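Local coordinates for glutamine cyclotransferase (PDB 3MBR), which probably cyclises N-terminal glutamine of peptides to pyroglutamate, as a beta-propeller glutaminyl cyclase that holds a calcium ion, at residues N153-V158 and L162-W167. The protein carries 1 engineered substitution. Numbering follows the deposited sequence.
Sequences NELEWV and LLANVW. With CA (calcium ion), chain B.
With its CG swung between backbone N and carbonyl carbon (chi1 72°), Asn-153 turns its amide toward Asn-165, whose CG instead lies opposite its own backbone N (chi1 -166°). The two amide planes end up 31° apart, and Asn-165 ND2 donates to Asn-153 OD1 at 2.8 Å; the oxygen lies close to the amide plane of Asn-165, while the donor is tilted from the carbonyl plane of Asn-153. Asn-153 ND2 looks elsewhere, to Leu-206 O on the neighbouring blade. From here the backbones run antiparallel: Asn-165 N reaches Glu-154 O at 2.8 Å, and Glu-156 pairs with Leu-163 through two bonds, Leu-163 N to Glu-156 O being 2.8 Å. This hairpin supplies the first two strands of one four-stranded propeller blade, with 153-158 at the blade's edge. That edge strand binds the calcium ion: Glu-154 OE1 at 2.5 Å, Glu-156 OE2 at 2.4 Å and the carbonyl O of Leu-155, joined by a water and by Leu-26 O and Ile-209 O. Glu-156 OE1 accepts from Phe-211 N, so both its carboxylate oxygens are engaged. On the sheet face turned away from the Glu-154 and Glu-156 side chains, Leu-155 CD2 rests 3.6 Å from Ala-164 CB, while Leu-162 CD1 touches Trp-157 CE3 at 4.1 Å.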
# COMPACT_ATOMS: atom_id res chain seq x y z
N ASN A 153 4.64 0.33 -5.89
CA ASN A 153 3.22 0.52 -6.18
C ASN A 153 2.44 0.41 -4.80
O ASN A 153 1.18 0.63 -4.80
CB ASN A 153 2.61 -0.50 -7.24
CG ASN A 153 2.46 -1.94 -6.68
OD1 ASN A 153 3.05 -2.28 -5.71
ND2 ASN A 153 1.67 -2.77 -7.29
N GLU A 154 3.10 0.03 -3.66
CA GLU A 154 2.36 0.01 -2.38
C GLU A 154 3.33 0.17 -1.25
O GLU A 154 4.48 -0.33 -1.32
CB GLU A 154 1.61 -1.34 -2.28
CG GLU A 154 0.94 -1.67 -0.92
CD GLU A 154 -0.15 -0.73 -0.39
OE1 GLU A 154 -0.89 -1.14 0.55
OE2 GLU A 154 -0.17 0.47 -0.82
N LEU A 155 2.88 0.86 -0.19
CA LEU A 155 3.71 1.10 1.01
C LEU A 155 3.00 0.65 2.26
O LEU A 155 1.71 0.64 2.30
CB LEU A 155 3.91 2.62 1.18
CG LEU A 155 4.72 3.31 0.04
CD1 LEU A 155 4.83 4.82 0.34
CD2 LEU A 155 6.09 2.72 -0.17
N GLU A 156 3.78 0.36 3.30
CA GLU A 156 3.17 0.15 4.60
C GLU A 156 4.26 0.41 5.64
O GLU A 156 5.37 -0.16 5.54
CB GLU A 156 2.65 -1.27 4.72
CG GLU A 156 1.86 -1.51 6.03
CD GLU A 156 0.59 -0.69 6.14
OE1 GLU A 156 -0.03 -0.82 7.22
OE2 GLU A 156 0.15 -0.02 5.17
N TRP A 157 3.96 1.16 6.68
CA TRP A 157 4.87 1.40 7.77
C TRP A 157 4.80 0.28 8.76
O TRP A 157 3.68 -0.02 9.25
CB TRP A 157 4.52 2.71 8.49
CG TRP A 157 5.61 3.16 9.40
CD1 TRP A 157 5.71 2.89 10.73
CD2 TRP A 157 6.75 3.91 9.03
NE1 TRP A 157 6.88 3.49 11.25
CE2 TRP A 157 7.53 4.10 10.22
CE3 TRP A 157 7.18 4.46 7.83
CZ2 TRP A 157 8.69 4.88 10.23
CZ3 TRP A 157 8.40 5.24 7.86
CH2 TRP A 157 9.10 5.42 9.05
N VAL A 158 5.93 -0.36 9.10
CA VAL A 158 5.89 -1.54 10.03
C VAL A 158 7.07 -1.40 10.96
O VAL A 158 8.21 -1.49 10.54
CB VAL A 158 6.03 -2.83 9.21
CG1 VAL A 158 5.98 -4.05 10.16
CG2 VAL A 158 4.92 -2.99 8.17
N LEU A 162 9.94 1.19 6.53
CA LEU A 162 8.98 1.33 5.43
C LEU A 162 9.02 0.04 4.57
O LEU A 162 10.11 -0.32 4.08
CB LEU A 162 9.31 2.60 4.62
CG LEU A 162 8.48 2.93 3.39
CD1 LEU A 162 7.04 3.21 3.88
CD2 LEU A 162 9.02 4.14 2.75
N LEU A 163 7.90 -0.63 4.39
CA LEU A 163 7.84 -1.74 3.44
C LEU A 163 7.29 -1.16 2.14
O LEU A 163 6.32 -0.38 2.13
CB LEU A 163 6.88 -2.83 3.88
CG LEU A 163 7.27 -3.65 5.13
CD1 LEU A 163 6.40 -4.87 5.33
CD2 LEU A 163 8.68 -3.96 5.26
N ALA A 164 7.89 -1.55 1.03
CA ALA A 164 7.44 -1.06 -0.29
C ALA A 164 7.41 -2.22 -1.26
O ALA A 164 8.41 -2.95 -1.40
CB ALA A 164 8.43 0.01 -0.82
N ASN A 165 6.27 -2.40 -1.92
CA ASN A 165 6.24 -3.41 -2.99
C ASN A 165 6.91 -2.94 -4.26
O ASN A 165 6.70 -1.78 -4.66
CB ASN A 165 4.79 -3.74 -3.35
CG ASN A 165 4.68 -4.98 -4.20
OD1 ASN A 165 5.05 -6.07 -3.75
ND2 ASN A 165 4.12 -4.85 -5.41
N VAL A 166 7.71 -3.83 -4.87
CA VAL A 166 8.41 -3.61 -6.12
C VAL A 166 7.75 -4.68 -7.11
O VAL A 166 8.14 -5.91 -7.23
CB VAL A 166 9.89 -4.05 -5.97
CG1 VAL A 166 10.58 -3.61 -7.15
CG2 VAL A 166 10.54 -3.44 -4.69
N TRP A 167 6.70 -4.28 -7.73
CA TRP A 167 5.95 -5.21 -8.53
C TRP A 167 6.70 -5.80 -9.65
O TRP A 167 6.33 -6.85 -10.08
CB TRP A 167 4.66 -4.55 -9.12
CG TRP A 167 4.93 -3.42 -10.22
CD1 TRP A 167 5.16 -2.02 -10.04
CD2 TRP A 167 4.91 -3.63 -11.67
NE1 TRP A 167 5.28 -1.39 -11.31
CE2 TRP A 167 5.19 -2.37 -12.30
CE3 TRP A 167 4.79 -4.80 -12.47
CZ2 TRP A 167 5.23 -2.25 -13.68
CZ3 TRP A 167 4.82 -4.65 -13.90
CH2 TRP A 167 5.05 -3.44 -14.45
CA CA B . -0.58 -0.25 2.85
O HOH W 1 -1.29 2.07 2.92